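PDB 2OWS: putative iron binding protein from Bordetella pertussis Tohama I, which binds ferric iron, here together with oxalate ions, and probably serves as the solute-binding component of a bacterial iron uptake system. Local coordinates for residues G132-R137 with A169-K174; G177-V182 with G194-Y199. All coordinates share one frame; numbering follows the deposited sequence.

Interaction 1: residues G132-R137 with A169-K174; sequences GKVCIR and ANLARK. With OXL (oxalate ion), chain C.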
ATOM      1  N   GLY A 132      24.184  -9.463   9.083  1.00  8.39           N
ATOM      2  CA  GLY A 132      24.446 -10.290   7.903  1.00  9.09           C
ATOM      3  C   GLY A 132      23.257 -11.140   7.487  1.00  9.24           C
ATOM      4  O   GLY A 132      23.396 -12.025   6.630  1.00 10.30           O
ATOM      5  N   LYS A 133      22.092 -10.899   8.098  1.00  8.86           N
ATOM      6  CA  LYS A 133      20.927 -11.798   7.952  1.00  9.77           C
ATOM      7  C   LYS A 133      19.676 -11.111   7.406  1.00  8.11           C
ATOM      8  O   LYS A 133      18.621 -11.749   7.314  1.00  8.25           O
ATOM      9  CB  LYS A 133      20.580 -12.473   9.289  1.00  9.12           C
ATOM     10  CG  LYS A 133      21.698 -13.408   9.798  1.00 12.42           C
ATOM     11  CD  LYS A 133      21.341 -14.080  11.121  1.00 13.33           C
ATOM     12  CE  LYS A 133      22.299 -15.247  11.420  1.00 17.66           C
ATOM     13  NZ  LYS A 133      21.845 -16.089  12.575  1.00 19.69           N
ATOM     14  N   VAL A 134      19.798  -9.823   7.076  1.00  7.20           N
ATOM     15  CA  VAL A 134      18.642  -9.012   6.639  1.00  7.05           C
ATOM     16  C   VAL A 134      18.767  -8.622   5.157  1.00  7.10           C
ATOM     17  O   VAL A 134      19.806  -8.123   4.704  1.00  7.15           O
ATOM     18  CB  VAL A 134      18.512  -7.740   7.510  1.00  7.10           C
ATOM     19  CG1 VAL A 134      17.314  -6.896   7.039  1.00  7.66           C
ATOM     20  CG2 VAL A 134      18.367  -8.102   8.983  1.00  8.12           C
ATOM     21  N   CYS A 135      17.667  -8.823   4.423  1.00  6.42           N
ATOM     22  CA  CYS A 135      17.543  -8.275   3.067  1.00  6.83           C
ATOM     23  C   CYS A 135      16.477  -7.184   3.030  1.00  6.13           C
ATOM     24  O   CYS A 135      15.425  -7.311   3.668  1.00  6.46           O
ATOM     25  CB  CYS A 135      17.154  -9.366   2.069  1.00  7.02           C
ATOM     26  SG  CYS A 135      18.450 -10.563   1.660  1.00  9.59           S
ATOM     27  N   ILE A 136      16.756  -6.136   2.248  1.00  6.90           N
ATOM     28  CA  ILE A 136      15.806  -5.056   2.004  1.00  6.70           C
ATOM     29  C   ILE A 136      16.176  -4.323   0.725  1.00  6.76           C
ATOM     30  O   ILE A 136      17.342  -4.294   0.332  1.00  6.75           O
ATOM     31  CB  ILE A 136      15.744  -4.090   3.219  1.00  7.56           C
ATOM     32  CG1 ILE A 136      14.487  -3.232   3.162  1.00  7.64           C
ATOM     33  CG2 ILE A 136      16.986  -3.220   3.326  1.00  7.78           C
ATOM     34  CD1 ILE A 136      14.261  -2.422   4.451  1.00  7.61           C
ATOM     35  N   ARG A 137      15.173  -3.777   0.037  1.00  6.11           N
ATOM     36  CA  ARG A 137      15.444  -2.924  -1.115  1.00  6.90           C
ATOM     37  C   ARG A 137      15.912  -1.540  -0.653  1.00  7.06           C
ATOM     38  O   ARG A 137      15.992  -1.256   0.544  1.00  7.09           O
ATOM     39  CB  ARG A 137      14.197  -2.798  -1.995  1.00  6.37           C
ATOM     40  CG  ARG A 137      13.165  -1.803  -1.464  1.00  7.10           C
ATOM     41  CD  ARG A 137      11.883  -1.830  -2.254  1.00  8.12           C
ATOM     42  NE  ARG A 137      12.121  -1.642  -3.680  1.00  8.01           N
ATOM     43  CZ  ARG A 137      11.211  -1.917  -4.616  1.00 10.13           C
ATOM     44  NH1 ARG A 137      10.012  -2.380  -4.270  1.00 11.98           N
ATOM     45  NH2 ARG A 137      11.507  -1.729  -5.895  1.00 11.23           N
ATOM     46  N   ALA A 169      23.537  -1.725   9.250  1.00  7.60           N
ATOM     47  CA  ALA A 169      24.661  -2.553   9.710  1.00  8.28           C
ATOM     48  C   ALA A 169      24.370  -4.035   9.547  1.00  7.93           C
ATOM     49  O   ALA A 169      25.305  -4.851   9.426  1.00  8.41           O
ATOM     50  CB  ALA A 169      24.944  -2.257  11.162  1.00  8.72           C
ATOM     51  N   ASN A 170      23.084  -4.395   9.561  1.00  6.29           N
ATOM     52  CA  ASN A 170      22.653  -5.798   9.505  1.00  6.27           C
ATOM     53  C   ASN A 170      22.425  -6.343   8.101  1.00  6.02           C
ATOM     54  O   ASN A 170      22.157  -7.541   7.944  1.00  7.30           O
ATOM     55  CB  ASN A 170      21.350  -6.011  10.291  1.00  6.05           C
ATOM     56  CG  ASN A 170      21.542  -5.995  11.793  1.00  6.90           C
ATOM     57  OD1 ASN A 170      20.560  -5.863  12.551  1.00  9.43           O
ATOM     58  ND2 ASN A 170      22.786  -6.133  12.238  1.00  5.98           N
ATOM     59  N   LEU A 171      22.508  -5.486   7.089  1.00  6.81           N
ATOM     60  CA  LEU A 171      22.177  -5.956   5.735  1.00  7.55           C
ATOM     61  C   LEU A 171      23.135  -7.007   5.212  1.00  7.73           C
ATOM     62  O   LEU A 171      24.346  -6.874   5.354  1.00  8.64           O
ATOM     63  CB  LEU A 171      22.091  -4.790   4.750  1.00  7.55           C
ATOM     64  CG  LEU A 171      21.030  -3.741   5.089  1.00  8.45           C
ATOM     65  CD1 LEU A 171      20.965  -2.711   3.962  1.00 11.00           C
ATOM     66  CD2 LEU A 171      19.676  -4.401   5.330  1.00  9.27           C
ATOM     67  N   ALA A 172      22.577  -8.033   4.567  1.00  8.23           N
ATOM     68  CA  ALA A 172      23.378  -9.108   3.985  1.00  8.94           C
ATOM     69  C   ALA A 172      23.965  -8.716   2.636  1.00  9.80           C
ATOM     70  O   ALA A 172      24.964  -9.274   2.185  1.00 11.03           O
ATOM     71  CB  ALA A 172      22.532 -10.363   3.849  1.00 10.26           C
ATOM     72  N   ARG A 173      23.313  -7.776   1.971  1.00  9.75           N
ATOM     73  CA  ARG A 173      23.773  -7.243   0.700  1.00 10.71           C
ATOM     74  C   ARG A 173      23.212  -5.827   0.557  1.00 10.81           C
ATOM     75  O   ARG A 173      22.379  -5.408   1.375  1.00  9.55           O
ATOM     76  CB  ARG A 173      23.388  -8.166  -0.483  1.00 10.38           C
ATOM     77  CG  ARG A 173      22.048  -8.912  -0.407  1.00 12.68           C
ATOM     78  CD  ARG A 173      20.897  -7.971  -0.591  1.00 13.63           C
ATOM     79  NE  ARG A 173      19.659  -8.623  -1.019  1.00 10.79           N
ATOM     80  CZ  ARG A 173      18.532  -7.956  -1.245  1.00  9.80           C
ATOM     81  NH1 ARG A 173      18.491  -6.640  -1.081  1.00 12.79           N
ATOM     82  NH2 ARG A 173      17.451  -8.601  -1.637  1.00  9.41           N
ATOM     83  N   LYS A 174      23.680  -5.072  -0.437  1.00 12.14           N
ATOM     84  CA  LYS A 174      23.292  -3.668  -0.559  1.00 13.33           C
ATOM     85  C   LYS A 174      21.773  -3.550  -0.713  1.00 11.52           C
ATOM     86  O   LYS A 174      21.101  -4.435  -1.282  1.00 12.16           O
ATOM     87  CB  LYS A 174      24.066  -2.943  -1.688  1.00 13.89           C
ATOM     88  CG  LYS A 174      23.393  -2.813  -3.057  1.00 17.98           C
ATOM     89  CD  LYS A 174      24.242  -1.905  -3.967  1.00 18.03           C
ATOM     90  CE  LYS A 174      23.430  -1.201  -5.053  1.00 21.55           C
ATOM     91  NZ  LYS A 174      23.197  -2.029  -6.270  1.00 26.36           N
TER
HETATM   92  C1  OXL C 325       8.425  -4.339  -6.476  0.70  8.15           C
HETATM   93  C2  OXL C 325       7.640  -4.892  -7.581  0.70  8.22           C
HETATM   94  O1  OXL C 325       8.033  -3.280  -5.932  0.70  9.10           O
HETATM   95  O2  OXL C 325       6.528  -4.371  -7.817  0.70 10.60           O
HETATM   96  O3  OXL C 325       9.447  -4.945  -6.066  0.70  6.63           O
HETATM   97  O4  OXL C 325       8.083  -5.867  -8.230  0.70 10.05           O
HETATM   98  O   HOH W   1      19.628  -5.604   1.587  1.00  9.92           O
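Arg173 has its CG between the backbone N and the carbonyl carbon (chi1 35°), and a further bend at chi2 (72°) folds the chain back toward Cys135. The guanidinium thus lays one face over Cys135, whose CB sits 3.7 Å above the plane and offset toward the rim, while Arg173 NE comes within 3.5 Å of Cys135 SG. That sulfur is joined in a disulfide to Cys191, and NE finds its charge partner in Asp185 of helix 180-187.

The backbones meet at a single beta bridge between Val134 and Leu171. Its firm bond is Ala172 N to Val134 O (2.8 Å, 168° at the hydrogen). Near the end of helix 157-170, Asn170 O gathers three weak bonds from the successive amides of Gly132, Lys133 and Val134, of which Gly132 N is nearest at 3.0 Å. Leu171 supplies the apolar part: its CD2 branch lies 3.6 Å from Ile136 CG2 and 3.8 Å from Val134 CG1. A water accepts from Ile136 N (3.0 Å) and donates to Arg173 O, linking the backbones two residues beyond the bridge.

At the far end of 132-137 the chain turns its charge elsewhere: Arg137 NH1 meets oxalate O1 at 2.7 Å, with the oxygen at the guanidinium edge, in its plane. The contact illustrates a division of labour between two arginines. Arg173, its charge balanced by Asp185, links the loop that follows helix 157-170 to helix 180-187 and packs on the disulfide-bonded Cys135 on the way, whereas Arg137 offers its charge to the bound anion.

Interaction 2: residues G177-V182 with G194-Y199; sequences GGDRDV and GLANAY. With OXL (oxalate ion), chain C.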
ATOM      1  N   GLY A 177      17.420  -3.626  -5.645  1.00  9.55           N
ATOM      2  CA  GLY A 177      16.489  -4.637  -6.142  1.00  8.67           C
ATOM      3  C   GLY A 177      15.067  -4.348  -5.718  1.00  8.67           C
ATOM      4  O   GLY A 177      14.699  -3.204  -5.414  1.00  9.71           O
ATOM      5  N   GLY A 178      14.252  -5.397  -5.704  1.00  7.73           N
ATOM      6  CA  GLY A 178      12.839  -5.247  -5.383  1.00  6.47           C
ATOM      7  C   GLY A 178      12.418  -6.096  -4.206  1.00  6.30           C
ATOM      8  O   GLY A 178      13.249  -6.777  -3.567  1.00  6.86           O
ATOM      9  N   ASP A 179      11.126  -6.070  -3.908  1.00  5.88           N
ATOM     10  CA  ASP A 179      10.626  -6.769  -2.737  1.00  6.22           C
ATOM     11  C   ASP A 179      10.710  -8.286  -2.915  1.00  5.79           C
ATOM     12  O   ASP A 179      11.075  -8.996  -1.994  1.00  6.64           O
ATOM     13  CB  ASP A 179       9.187  -6.346  -2.386  1.00  5.70           C
ATOM     14  CG  ASP A 179       9.124  -5.135  -1.471  1.00  6.50           C
ATOM     15  OD1 ASP A 179      10.162  -4.467  -1.205  1.00  6.81           O
ATOM     16  OD2 ASP A 179       8.012  -4.842  -0.995  1.00  6.20           O
ATOM     17  N   ARG A 180      10.395  -8.799  -4.101  1.00  5.94           N
ATOM     18  CA  ARG A 180      10.430 -10.243  -4.273  1.00  5.73           C
ATOM     19  C   ARG A 180      11.861 -10.788  -4.233  1.00  5.94           C
ATOM     20  O   ARG A 180      12.057 -11.939  -3.875  1.00  6.60           O
ATOM     21  CB  ARG A 180       9.686 -10.659  -5.548  1.00  6.30           C
ATOM     22  CG  ARG A 180       8.197 -10.460  -5.385  1.00  6.69           C
ATOM     23  CD  ARG A 180       7.434 -10.746  -6.659  1.00  9.37           C
ATOM     24  NE  ARG A 180       7.331  -9.527  -7.426  1.00  9.34           N
ATOM     25  CZ  ARG A 180       6.287  -9.202  -8.189  1.00  9.50           C
ATOM     26  NH1 ARG A 180       5.255 -10.017  -8.315  1.00 11.30           N
ATOM     27  NH2 ARG A 180       6.292  -8.037  -8.820  1.00 11.15           N
ATOM     28  N   ASP A 181      12.850  -9.961  -4.576  1.00  6.01           N
ATOM     29  CA  ASP A 181      14.274 -10.335  -4.392  1.00  6.54           C
ATOM     30  C   ASP A 181      14.564 -10.738  -2.939  1.00  6.88           C
ATOM     31  O   ASP A 181      15.508 -11.513  -2.673  1.00  7.54           O
ATOM     32  CB  ASP A 181      15.213  -9.192  -4.798  1.00  7.02           C
ATOM     33  CG  ASP A 181      15.254  -8.940  -6.302  1.00  7.55           C
ATOM     34  OD1 ASP A 181      15.072  -9.906  -7.080  1.00 10.20           O
ATOM     35  OD2 ASP A 181      15.519  -7.784  -6.682  1.00  9.82           O
ATOM     36  N   VAL A 182      13.807 -10.213  -1.979  1.00  6.02           N
ATOM     37  CA  VAL A 182      13.991 -10.588  -0.577  1.00  6.40           C
ATOM     38  C   VAL A 182      13.688 -12.081  -0.439  1.00  7.01           C
ATOM     39  O   VAL A 182      14.450 -12.813   0.196  1.00  7.39           O
ATOM     40  CB  VAL A 182      13.105  -9.736   0.369  1.00  7.25           C
ATOM     41  CG1 VAL A 182      13.147 -10.280   1.811  1.00  7.49           C
ATOM     42  CG2 VAL A 182      13.502  -8.276   0.314  1.00  8.30           C
ATOM     43  N   GLY A 194      13.584 -10.326   5.960  1.00  4.80           N
ATOM     44  CA  GLY A 194      13.670  -9.036   5.268  1.00  6.03           C
ATOM     45  C   GLY A 194      12.338  -8.343   5.279  1.00  5.78           C
ATOM     46  O   GLY A 194      11.313  -8.986   5.477  1.00  6.10           O
ATOM     47  N   LEU A 195      12.345  -7.029   5.062  1.00  5.75           N
ATOM     48  CA  LEU A 195      11.084  -6.283   4.968  1.00  6.18           C
ATOM     49  C   LEU A 195      10.650  -6.178   3.514  1.00  5.83           C
ATOM     50  O   LEU A 195      11.448  -5.857   2.646  1.00  6.41           O
ATOM     51  CB  LEU A 195      11.243  -4.867   5.527  1.00  6.34           C
ATOM     52  CG  LEU A 195      11.341  -4.751   7.047  1.00  8.55           C
ATOM     53  CD1 LEU A 195      11.679  -3.312   7.397  1.00 10.39           C
ATOM     54  CD2 LEU A 195      10.043  -5.195   7.708  1.00 10.63           C
ATOM     55  N   ALA A 196       9.376  -6.447   3.279  1.00  5.16           N
ATOM     56  CA  ALA A 196       8.786  -6.409   1.945  1.00  5.28           C
ATOM     57  C   ALA A 196       7.262  -6.441   2.066  1.00  5.64           C
ATOM     58  O   ALA A 196       6.722  -6.757   3.118  1.00  5.98           O
ATOM     59  CB  ALA A 196       9.310  -7.577   1.107  1.00  6.14           C
ATOM     60  N   ASN A 197       6.553  -6.089   0.998  1.00  5.14           N
ATOM     61  CA  ASN A 197       5.107  -6.039   1.098  1.00  5.13           C
ATOM     62  C   ASN A 197       4.424  -7.397   1.053  1.00  5.29           C
ATOM     63  O   ASN A 197       4.787  -8.258   0.249  1.00  5.30           O
ATOM     64  CB  ASN A 197       4.513  -5.126   0.033  1.00  5.62           C
ATOM     65  CG  ASN A 197       4.786  -3.657   0.301  1.00  6.81           C
ATOM     66  OD1 ASN A 197       5.072  -3.267   1.429  1.00  7.65           O
ATOM     67  ND2 ASN A 197       4.672  -2.837  -0.739  1.00  8.94           N
ATOM     68  N   ALA A 198       3.418  -7.580   1.908  1.00  5.15           N
ATOM     69  CA  ALA A 198       2.712  -8.846   1.985  1.00  5.69           C
ATOM     70  C   ALA A 198       2.092  -9.301   0.646  1.00  5.35           C
ATOM     71  O   ALA A 198       2.062 -10.509   0.353  1.00  5.02           O
ATOM     72  CB  ALA A 198       1.625  -8.755   3.073  1.00  6.18           C
ATOM     73  N   TYR A 199       1.567  -8.359  -0.141  1.00  5.04           N
ATOM     74  CA  TYR A 199       0.832  -8.762  -1.348  1.00  5.34           C
ATOM     75  C   TYR A 199       1.727  -9.518  -2.331  1.00  5.52           C
ATOM     76  O   TYR A 199       1.220 -10.394  -3.059  1.00  5.05           O
ATOM     77  CB  TYR A 199       0.039  -7.589  -1.993  1.00  5.57           C
ATOM     78  CG  TYR A 199       0.908  -6.438  -2.430  1.00  5.29           C
ATOM     79  CD1 TYR A 199       1.631  -6.493  -3.621  1.00  6.62           C
ATOM     80  CD2 TYR A 199       1.048  -5.293  -1.628  1.00  6.87           C
ATOM     81  CE1 TYR A 199       2.478  -5.446  -3.999  1.00  6.02           C
ATOM     82  CE2 TYR A 199       1.880  -4.250  -2.005  1.00  6.86           C
ATOM     83  CZ  TYR A 199       2.585  -4.330  -3.190  1.00  6.86           C
ATOM     84  OH  TYR A 199       3.442  -3.318  -3.537  1.00  9.36           O
TER
HETATM   85  C1  OXL C 325       8.425  -4.339  -6.476  0.70  8.15           C
HETATM   86  C2  OXL C 325       7.640  -4.892  -7.581  0.70  8.22           C
HETATM   87  O1  OXL C 325       8.033  -3.280  -5.932  0.70  9.10           O
HETATM   88  O2  OXL C 325       6.528  -4.371  -7.817  0.70 10.60           O
HETATM   89  O3  OXL C 325       9.447  -4.945  -6.066  0.70  6.63           O
HETATM   90  O4  OXL C 325       8.083  -5.867  -8.230  0.70 10.05           O
HETATM   91  O   HOH W   2      12.448  -4.566   0.442  1.00  6.13           O
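This buried contact sets the loop leading into helix 180-187, and the first part of that helix, against strand 193-197, held by one side-chain-to-backbone hydrogen bond and a small apolar patch. The family points to a type 2 periplasmic binding-protein fold, and here both segments lead into the ligand site.

Asp179 carries the pairing. Its OD2 accepts from Asn197 N at 2.8 Å, with the donor approaching from above the carboxylate plane, 48° out of it. The same oxygen forms a salt bridge with Arg107 of strand 100-112, so the backbone amide and the charge share one acceptor. The other oxygen, OD1, takes a hydrogen bond from a water 2.8 Å away, which also donates to Leu195 O. Leu195 and Asn197, which flank Ala196, are thereby tied to one carboxylate, through water and directly. Alongside these bonds, Asp179 CG rests 3.6 Å from Ala196 CB.

The same loop and Arg180 also meet oxalate: Asp179 N donates to oxalate O3 at 3.0 Å, and Arg180 NH2 reaches oxalate O4 at 2.9 Å, the acceptor lying level with the guanidinium and off its rim. Nearby, Gly178 N is taken up by Asp181 OD2. On the strand side, Asn197 ND2 gives a bond of 3.1 Å to Tyr199 OH, close to its own amide plane; Tyr199 is an iron(III) ligand of this protein, so Asn197 acts from the second shell.

Further into the helix, Val182 holds CG1 anti to its backbone nitrogen (chi1 171°), which sets that methyl 3.7 Å from Gly194 CA, where the strand carries no side chain.

How the interactions relate
Interactions 1 and 2 follow one another along the chain, with centres 12 Å apart, and they share a sheet in which strands 134-135 and 193-197 run parallel as neighbours. They also touch directly: Arg137 CD packs 3.3 Å from Asp179 OD1, and Arg173 NH2 lies 3.7 Å from Asp181 O. Their meeting point is one oxalate, bonded by Arg137 from interaction 1 and by Asp179 and Arg180 from interaction 2. Distance from the metal differs: the side chain of Asn197 is about 6 Å from the iron(III) ion, that of Ile136 about 13 Å. Interaction 2 thus includes part of the metal site through Tyr199, while 132-137 reaches the anion through Arg137.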